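Carbohydrate kinase (Agrobacterium tumefaciens, PDB 2NWH) probably transfers the phosphate of ATP to a sugar or related substrate, as a carbohydrate kinase of the pfkB (ribokinase-like) family. Local coordinates at residues L144-L149 / A173-A178; F137-A142 / A164-S169; I168-A173 / E190-A195. All coordinates share one frame; numbering follows the deposited sequence.

Contact 1: residues L144-L149 / A173-A178; sequences LPEDTL and AVKLKA. With CA (calcium ion), chain B.
The first turn of helix 146-158, the crossover helix of a beta-alpha-beta unit, packs here against a short 3-10 turn. That turn follows helix 170-173 and leads toward strand 185-189. Lys175 carries the contact. Its chain starts beside the helix, with CB 3.8 Å from Leu149 CD1. CB and CG pass Glu146 CB; the chain then bends at chi3 (76°), which turns CE and NZ to the loop before the helix. There Lys175 NZ meets Leu144 O at 3.0 Å in a weak hydrogen bond. The same ammonium also bonds to Ala142 O, so two backbone carbonyls hold it at the start of the helix. Glu146 runs along the backbone of the turn at Lys175. Its CG is anti to the backbone N (chi1 171°), and the chain is extended beyond it. This brings Glu146 CG within 3.5 Å of Lys175 O. One water then joins the two segments. It donates to Glu146 OE2 at 2.6 Å and accepts from Ala178 N at 2.6 Å. Ala178 O, in turn, binds a calcium ion at 2.4 Å, and three waters are also ligands. On the buried side, Leu149 and Leu176 cross obliquely. Leu176 CD2 lies 3.9 Å from both Leu149 CD1 and Leu149 CD2. Lys177 NZ stays too far from Glu146 OE2 for a salt bridge. The Lys175 ammonium is thus anchored mainly by Ala142 O, while the water extends the reach of the Glu146 carboxylate to the amide of the residue whose carbonyl binds calcium.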
loop_
_atom_site.group_PDB
_atom_site.type_symbol
_atom_site.label_atom_id
_atom_site.label_comp_id
_atom_site.label_asym_id
_atom_site.label_seq_id
_atom_site.Cartn_x
_atom_site.Cartn_y
_atom_site.Cartn_z
ATOM N N LEU A 144 -0.889 -5.031 -10.282
ATOM C CA LEU A 144 -1.547 -6.080 -11.071
ATOM C C LEU A 144 -2.046 -5.485 -12.395
ATOM O O LEU A 144 -2.364 -4.302 -12.474
ATOM C CB LEU A 144 -2.766 -6.635 -10.327
ATOM C CG LEU A 144 -2.582 -7.296 -8.950
ATOM C CD1 LEU A 144 -3.956 -7.761 -8.441
ATOM C CD2 LEU A 144 -1.601 -8.435 -8.985
ATOM N N PRO A 145 -2.130 -6.303 -13.443
ATOM C CA PRO A 145 -2.653 -5.796 -14.723
ATOM C C PRO A 145 -4.057 -5.170 -14.640
ATOM O O PRO A 145 -4.860 -5.583 -13.808
ATOM C CB PRO A 145 -2.720 -7.065 -15.584
ATOM C CG PRO A 145 -1.600 -7.933 -15.039
ATOM C CD PRO A 145 -1.725 -7.721 -13.536
ATOM N N GLU A 146 -4.346 -4.203 -15.531
ATOM C CA GLU A 146 -5.665 -3.574 -15.581
ATOM C C GLU A 146 -6.810 -4.590 -15.642
ATOM O O GLU A 146 -7.728 -4.540 -14.799
ATOM C CB GLU A 146 -5.750 -2.529 -16.724
ATOM C CG GLU A 146 -7.158 -1.962 -16.996
ATOM C CD GLU A 146 -7.136 -0.627 -17.767
ATOM O OE1 GLU A 146 -6.038 -0.064 -17.987
ATOM O OE2 GLU A 146 -8.228 -0.123 -18.132
ATOM N N ASP A 147 -6.785 -5.511 -16.607
ATOM C CA ASP A 147 -7.898 -6.456 -16.719
ATOM C C ASP A 147 -8.039 -7.382 -15.510
ATOM O O ASP A 147 -9.131 -7.849 -15.187
ATOM C CB ASP A 147 -7.915 -7.241 -18.048
ATOM C CG ASP A 147 -6.560 -7.883 -18.400
ATOM O OD1 ASP A 147 -6.519 -8.675 -19.381
ATOM O OD2 ASP A 147 -5.543 -7.607 -17.731
ATOM N N THR A 148 -6.914 -7.635 -14.835
ATOM C CA THR A 148 -6.926 -8.436 -13.627
ATOM C C THR A 148 -7.617 -7.682 -12.509
ATOM O O THR A 148 -8.399 -8.266 -11.754
ATOM C CB THR A 148 -5.488 -8.872 -13.247
ATOM O OG1 THR A 148 -4.967 -9.593 -14.373
ATOM C CG2 THR A 148 -5.525 -9.837 -12.044
ATOM N N LEU A 149 -7.365 -6.371 -12.445
ATOM C CA LEU A 149 -7.990 -5.547 -11.455
ATOM C C LEU A 149 -9.497 -5.501 -11.673
ATOM O O LEU A 149 -10.274 -5.699 -10.746
ATOM C CB LEU A 149 -7.363 -4.163 -11.452
ATOM C CG LEU A 149 -5.939 -4.055 -10.931
ATOM C CD1 LEU A 149 -5.330 -2.733 -11.357
ATOM C CD2 LEU A 149 -5.939 -4.212 -9.410
ATOM N N ALA A 173 -2.302 4.047 -11.281
ATOM C CA ALA A 173 -3.666 4.337 -10.816
ATOM C C ALA A 173 -4.758 4.148 -11.879
ATOM O O ALA A 173 -5.825 3.597 -11.580
ATOM C CB ALA A 173 -3.740 5.754 -10.234
ATOM N N VAL A 174 -4.480 4.609 -13.105
ATOM C CA VAL A 174 -5.449 4.548 -14.216
ATOM C C VAL A 174 -5.973 3.116 -14.471
ATOM O O VAL A 174 -7.106 2.920 -14.923
ATOM C CB VAL A 174 -4.860 5.137 -15.522
ATOM C CG1 VAL A 174 -4.472 6.594 -15.335
ATOM C CG2 VAL A 174 -3.664 4.310 -16.003
ATOM N N LYS A 175 -5.151 2.126 -14.136
ATOM C CA LYS A 175 -5.484 0.701 -14.272
ATOM C C LYS A 175 -6.697 0.274 -13.431
ATOM O O LYS A 175 -7.254 -0.836 -13.637
ATOM C CB LYS A 175 -4.273 -0.146 -13.890
ATOM C CG LYS A 175 -3.075 0.032 -14.838
ATOM C CD LYS A 175 -1.740 -0.426 -14.237
ATOM C CE LYS A 175 -1.610 -1.918 -14.210
ATOM N NZ LYS A 175 -0.310 -2.440 -13.672
ATOM N N LEU A 176 -7.087 1.147 -12.488
ATOM C CA LEU A 176 -8.189 0.876 -11.552
ATOM C C LEU A 176 -9.547 1.362 -12.075
ATOM O O LEU A 176 -10.582 1.113 -11.459
ATOM C CB LEU A 176 -7.908 1.482 -10.150
ATOM C CG LEU A 176 -6.840 0.756 -9.321
ATOM C CD1 LEU A 176 -6.300 1.662 -8.246
ATOM C CD2 LEU A 176 -7.326 -0.602 -8.760
ATOM N N LYS A 177 -9.539 2.023 -13.229
ATOM C CA LYS A 177 -10.719 2.737 -13.745
ATOM C C LYS A 177 -11.980 1.862 -13.891
ATOM O O LYS A 177 -13.048 2.254 -13.378
ATOM C CB LYS A 177 -10.372 3.459 -15.044
ATOM C CG LYS A 177 -11.444 4.425 -15.563
ATOM C CD LYS A 177 -10.991 5.171 -16.837
ATOM C CE LYS A 177 -10.293 4.246 -17.863
ATOM N NZ LYS A 177 -11.148 3.127 -18.374
ATOM N N ALA A 178 -11.883 0.691 -14.551
ATOM C CA ALA A 178 -13.079 -0.174 -14.664
ATOM C C ALA A 178 -13.489 -0.793 -13.310
ATOM O O ALA A 178 -14.682 -1.039 -13.040
ATOM C CB ALA A 178 -12.909 -1.243 -15.724
HETATM CA CA CA B . -17.027 -1.233 -13.364
HETATM O O HOH W 1 -10.126 -0.063 -16.383
HETATM O O HOH W 2 -17.339 -1.775 -11.168
HETATM O O HOH W 3 -16.100 -3.410 -14.156
HETATM O O HOH W 4 -16.462 1.343 -12.925
#

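Contact 2: residues F137-A142 / A164-S169; sequences FLLCDA and AAIAIS
Asp141 OD2 is gripped by two backbone N-H groups, those of Gly11 and Gly42. The other oxygen, OD1, accepts from Asn143 N, so three amides fix the buried carboxylate and would probably favour its ionised form. Asp141 ends strand 137-141, which runs parallel to strand 163-166 in the central sheet of the ribokinase-like fold. Helix 146-158 connects the two strands in a beta-alpha-beta crossover. Four backbone hydrogen bonds form the ladder. Ala164 N reaches Leu138 O at 2.9 Å along an almost straight N-H line (177°). Cys140 N donates to Ala164 O at 2.9 Å, and Ile166 N donates to Cys140 O at 3.0 Å, lying in the carbonyl plane. The last rung, Ala142 N to Ile166 O at 3.1 Å, comes in nearly along the C=O axis but is bent at the hydrogen (138°). Ile166 O also receives a CA-H contact from Asp141. Leu139, Asp141, Ala164 and Ile166 share the face under helix 41-51. On it, Leu139 CG is anti to the backbone N (chi1 171°). This lays CD1 along the neighbouring strand, 3.8 Å from Ala164 CB. Cys140 and Ala165 occupy the opposite face, where Cys140 SG and Ala165 CB meet at 3.9 Å and helix 146-158 packs on the cysteine. The Phe137 ring meets Ala164 CB at its edge, through CE2. Past the strand, Ile168, with a positive phi, crosses obliquely over the Asp141 side chain, its CG1 3.8 Å from Asp141 CB.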
loop_
_atom_site.group_PDB
_atom_site.type_symbol
_atom_site.label_atom_id
_atom_site.label_comp_id
_atom_site.label_asym_id
_atom_site.label_seq_id
_atom_site.Cartn_x
_atom_site.Cartn_y
_atom_site.Cartn_z
ATOM N N PHE A 137 -11.949 -9.392 3.991
ATOM C CA PHE A 137 -11.679 -8.110 3.365
ATOM C C PHE A 137 -10.514 -8.331 2.382
ATOM O O PHE A 137 -9.540 -9.016 2.727
ATOM C CB PHE A 137 -11.210 -7.109 4.438
ATOM C CG PHE A 137 -11.626 -5.702 4.181
ATOM C CD1 PHE A 137 -12.549 -5.065 5.031
ATOM C CD2 PHE A 137 -11.120 -4.997 3.084
ATOM C CE1 PHE A 137 -12.963 -3.728 4.788
ATOM C CE2 PHE A 137 -11.531 -3.678 2.807
ATOM C CZ PHE A 137 -12.455 -3.027 3.682
ATOM N N LEU A 138 -10.609 -7.736 1.196
ATOM C CA LEU A 138 -9.575 -7.839 0.149
ATOM C C LEU A 138 -8.821 -6.533 0.004
ATOM O O LEU A 138 -9.406 -5.428 0.190
ATOM C CB LEU A 138 -10.192 -8.172 -1.214
ATOM C CG LEU A 138 -11.117 -9.405 -1.240
ATOM C CD1 LEU A 138 -11.703 -9.578 -2.622
ATOM C CD2 LEU A 138 -10.399 -10.677 -0.764
ATOM N N LEU A 139 -7.538 -6.655 -0.353
ATOM C CA LEU A 139 -6.751 -5.484 -0.666
ATOM C C LEU A 139 -5.935 -5.775 -1.902
ATOM O O LEU A 139 -5.250 -6.797 -1.968
ATOM C CB LEU A 139 -5.815 -5.112 0.507
ATOM C CG LEU A 139 -4.768 -3.995 0.193
ATOM C CD1 LEU A 139 -5.450 -2.633 -0.140
ATOM C CD2 LEU A 139 -3.762 -3.867 1.376
ATOM N N CYS A 140 -5.945 -4.863 -2.866
ATOM C CA CYS A 140 -5.080 -5.073 -4.020
ATOM C C CYS A 140 -4.241 -3.828 -4.232
ATOM O O CYS A 140 -4.467 -2.779 -3.583
ATOM C CB CYS A 140 -5.927 -5.393 -5.271
ATOM S SG CYS A 140 -6.987 -3.995 -5.851
ATOM N N ASP A 141 -3.289 -3.926 -5.144
ATOM C CA ASP A 141 -2.627 -2.731 -5.582
ATOM C C ASP A 141 -2.562 -2.721 -7.110
ATOM O O ASP A 141 -2.825 -3.739 -7.788
ATOM C CB ASP A 141 -1.286 -2.512 -4.913
ATOM C CG ASP A 141 -0.231 -3.518 -5.371
ATOM O OD1 ASP A 141 -0.328 -4.016 -6.519
ATOM O OD2 ASP A 141 0.699 -3.793 -4.594
ATOM N N ALA A 142 -2.215 -1.548 -7.630
ATOM C CA ALA A 142 -2.272 -1.337 -9.057
ATOM C C ALA A 142 -1.008 -1.854 -9.764
ATOM O O ALA A 142 -0.784 -1.522 -10.935
ATOM C CB ALA A 142 -2.568 0.176 -9.365
ATOM N N ALA A 164 -10.495 -2.998 -1.031
ATOM C CA ALA A 164 -9.650 -1.798 -1.010
ATOM C C ALA A 164 -8.494 -1.895 -2.027
ATOM O O ALA A 164 -8.107 -2.976 -2.459
ATOM C CB ALA A 164 -9.073 -1.580 0.422
ATOM N N ALA A 165 -7.942 -0.752 -2.379
ATOM C CA ALA A 165 -6.935 -0.654 -3.418
ATOM C C ALA A 165 -5.936 0.431 -3.084
ATOM O O ALA A 165 -6.292 1.490 -2.552
ATOM C CB ALA A 165 -7.606 -0.343 -4.745
ATOM N N ILE A 166 -4.681 0.165 -3.395
ATOM C CA ILE A 166 -3.618 1.159 -3.292
ATOM C C ILE A 166 -3.156 1.500 -4.705
ATOM O O ILE A 166 -2.819 0.602 -5.497
ATOM C CB ILE A 166 -2.443 0.591 -2.458
ATOM C CG1 ILE A 166 -2.829 0.455 -0.984
ATOM C CG2 ILE A 166 -1.177 1.469 -2.513
ATOM C CD1 ILE A 166 -1.812 -0.483 -0.276
ATOM N N ALA A 167 -3.090 2.803 -4.986
ATOM C CA ALA A 167 -2.882 3.333 -6.328
ATOM C C ALA A 167 -1.458 3.169 -6.877
ATOM O O ALA A 167 -1.276 3.151 -8.093
ATOM C CB ALA A 167 -3.292 4.805 -6.373
ATOM N N ILE A 168 -0.472 3.117 -5.973
ATOM C CA ILE A 168 0.956 2.914 -6.241
ATOM C C ILE A 168 1.677 4.100 -6.892
ATOM O O ILE A 168 2.673 4.561 -6.362
ATOM C CB ILE A 168 1.281 1.568 -7.000
ATOM C CG1 ILE A 168 0.753 0.356 -6.212
ATOM C CG2 ILE A 168 2.784 1.379 -7.166
ATOM C CD1 ILE A 168 1.487 0.121 -4.876
ATOM N N SER A 169 1.158 4.577 -8.024
ATOM C CA SER A 169 1.745 5.699 -8.771
ATOM C C SER A 169 0.686 6.299 -9.705
ATOM O O SER A 169 -0.319 5.628 -10.003
ATOM C CB SER A 169 2.972 5.221 -9.562
ATOM O OG SER A 169 2.602 4.377 -10.647
#

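Contact 3: residues I168-A173 / E190-A195; sequences ISPAKA and EAEARA
Two successive peptide planes, Ile168-Ser169 and Ser169-Pro170, each have part of the Glu192 side chain over one face. Glu192 CG sits almost squarely above the Ser169-Pro170 plane, 3.5 Å from Ser169 C. Ser169 OG and Lys172 N are on the other side of that plane. At its oxygen end, Ser169 O accepts from Ala173 N at 2.8 Å. Farther out on the same side chain, Glu192 OE2 lies over the Ile168-Ser169 plane, 3.4 Å from Ile168 C. No hydrogen bond forms there: Ile168 O is itself an acceptor, and the N-H of Ser169 is poorly aimed. Facing a carbonyl oxygen may somewhat disfavour negative charge on OE2. Glu192 reaches this place because CG is anti to its carbonyl carbon (chi1 -61°) and the chain is extended beyond it. Its other oxygen, OE1, is tied to Asn189 N, which would stabilise charge there. Asn189 stands just before helix 190-197, and Glu192 is the third residue of that helix, so this bond is one half of a capping box. The run from Asn189 to Glu192 fits the NXXE motif of pfkB kinases, which has been linked to magnesium and phosphate in relatives. Glu192 may have a similar role here. Facing it, Ser169 is the N-cap of the single loose turn 170-173, and its OG accepts from Lys172 N at 3.2 Å. The Pro170 ring fits between two alanines one helical turn apart. Its CG meets Ala191 CB at 4.1 Å, and its CB meets Ala195 CB at 3.9 Å. Ala195 CB also lies 3.3 Å from Pro170 O. Deeper in, the methyl of Ala173 points at the helix and rests 4.1 Å from Glu192 CB.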
loop_
_atom_site.group_PDB
_atom_site.type_symbol
_atom_site.label_atom_id
_atom_site.label_comp_id
_atom_site.label_asym_id
_atom_site.label_seq_id
_atom_site.Cartn_x
_atom_site.Cartn_y
_atom_site.Cartn_z
ATOM N N ILE A 168 -0.472 3.117 -5.973
ATOM C CA ILE A 168 0.956 2.914 -6.241
ATOM C C ILE A 168 1.677 4.100 -6.892
ATOM O O ILE A 168 2.673 4.561 -6.362
ATOM C CB ILE A 168 1.281 1.568 -7.000
ATOM C CG1 ILE A 168 0.753 0.356 -6.212
ATOM C CG2 ILE A 168 2.784 1.379 -7.166
ATOM C CD1 ILE A 168 1.487 0.121 -4.876
ATOM N N SER A 169 1.158 4.577 -8.024
ATOM C CA SER A 169 1.745 5.699 -8.771
ATOM C C SER A 169 0.686 6.299 -9.705
ATOM O O SER A 169 -0.319 5.628 -10.003
ATOM C CB SER A 169 2.972 5.221 -9.562
ATOM O OG SER A 169 2.602 4.377 -10.647
ATOM N N PRO A 170 0.892 7.562 -10.177
ATOM C CA PRO A 170 -0.087 8.147 -11.108
ATOM C C PRO A 170 -0.217 7.306 -12.384
ATOM O O PRO A 170 -1.330 7.106 -12.885
ATOM C CB PRO A 170 0.469 9.538 -11.422
ATOM C CG PRO A 170 1.776 9.655 -10.736
ATOM C CD PRO A 170 2.022 8.466 -9.890
ATOM N N ALA A 171 0.910 6.790 -12.872
ATOM C CA ALA A 171 0.919 5.896 -14.033
ATOM C C ALA A 171 0.056 4.647 -13.826
ATOM O O ALA A 171 -0.675 4.239 -14.734
ATOM C CB ALA A 171 2.352 5.512 -14.405
ATOM N N LYS A 172 0.135 4.048 -12.638
ATOM C CA LYS A 172 -0.529 2.778 -12.372
ATOM C C LYS A 172 -1.990 2.958 -11.990
ATOM O O LYS A 172 -2.820 2.126 -12.351
ATOM C CB LYS A 172 0.228 1.981 -11.307
ATOM C CG LYS A 172 1.543 1.375 -11.825
ATOM C CD LYS A 172 2.133 0.377 -10.839
ATOM C CE LYS A 172 3.661 0.458 -10.764
ATOM N NZ LYS A 172 4.342 -0.061 -11.983
ATOM N N ALA A 173 -2.302 4.047 -11.281
ATOM C CA ALA A 173 -3.666 4.337 -10.816
ATOM C C ALA A 173 -4.758 4.148 -11.879
ATOM O O ALA A 173 -5.825 3.597 -11.580
ATOM C CB ALA A 173 -3.740 5.754 -10.234
ATOM N N GLU A 190 -2.361 13.159 -4.037
ATOM C CA GLU A 190 -2.894 14.124 -5.027
ATOM C C GLU A 190 -2.730 13.768 -6.517
ATOM O O GLU A 190 -3.689 13.891 -7.293
ATOM C CB GLU A 190 -2.327 15.539 -4.780
ATOM C CG GLU A 190 -3.187 16.432 -3.918
ATOM C CD GLU A 190 -4.237 17.213 -4.690
ATOM O OE1 GLU A 190 -3.885 17.907 -5.673
ATOM O OE2 GLU A 190 -5.421 17.149 -4.289
ATOM N N ALA A 191 -1.514 13.364 -6.902
ATOM C CA ALA A 191 -1.148 13.032 -8.295
ATOM C C ALA A 191 -1.918 11.850 -8.878
ATOM O O ALA A 191 -2.293 11.853 -10.063
ATOM C CB ALA A 191 0.347 12.745 -8.383
ATOM N N GLU A 192 -2.124 10.829 -8.041
ATOM C CA GLU A 192 -2.804 9.615 -8.442
ATOM C C GLU A 192 -4.295 9.906 -8.630
ATOM O O GLU A 192 -4.933 9.360 -9.532
ATOM C CB GLU A 192 -2.547 8.488 -7.409
ATOM C CG GLU A 192 -1.063 8.110 -7.263
ATOM C CD GLU A 192 -0.687 7.459 -5.920
ATOM O OE1 GLU A 192 -1.556 7.289 -5.020
ATOM O OE2 GLU A 192 0.511 7.122 -5.760
ATOM N N ALA A 193 -4.833 10.802 -7.808
ATOM C CA ALA A 193 -6.221 11.211 -7.926
ATOM C C ALA A 193 -6.454 11.931 -9.272
ATOM O O ALA A 193 -7.353 11.552 -10.032
ATOM C CB ALA A 193 -6.623 12.080 -6.738
ATOM N N ARG A 194 -5.619 12.925 -9.584
ATOM C CA ARG A 194 -5.695 13.603 -10.887
ATOM C C ARG A 194 -5.598 12.617 -12.054
ATOM O O ARG A 194 -6.408 12.665 -12.982
ATOM C CB ARG A 194 -4.621 14.680 -11.016
ATOM C CG ARG A 194 -5.110 16.065 -10.676
ATOM C CD ARG A 194 -3.970 17.066 -10.651
ATOM N NE ARG A 194 -2.801 16.552 -9.928
ATOM C CZ ARG A 194 -2.117 17.247 -9.014
ATOM N NH1 ARG A 194 -2.493 18.479 -8.682
ATOM N NH2 ARG A 194 -1.068 16.695 -8.413
ATOM N N ALA A 195 -4.631 11.702 -11.978
ATOM C CA ALA A 195 -4.396 10.720 -13.042
ATOM C C ALA A 195 -5.572 9.786 -13.312
ATOM O O ALA A 195 -5.908 9.549 -14.462
ATOM C CB ALA A 195 -3.125 9.932 -12.781
#

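In the fold
The three contacts follow one run of the ribokinase-like fold: strand 137-141, helix 146-158, strand 163-166, helix 170-173, strand 185-189 and helix 190-197. Contact 2 lies in the central sheet, about 6 Å from the centre of the chain. Contacts 1 and 3 lie farther out, about 10 and 12 Å from contact 2 and 12 Å from each other, centre to centre. The segments of contact 1 alternate along the chain with those of contacts 2 and 3, and contacts 1 and 3 share Ala173. Contact 3 begins on the segment where contact 2 ends, sharing Ile168 and Ser169. Ala167 CB packs on Ala173 CB. The segment after strand 163-166 ties the sheet to the starts of two helices.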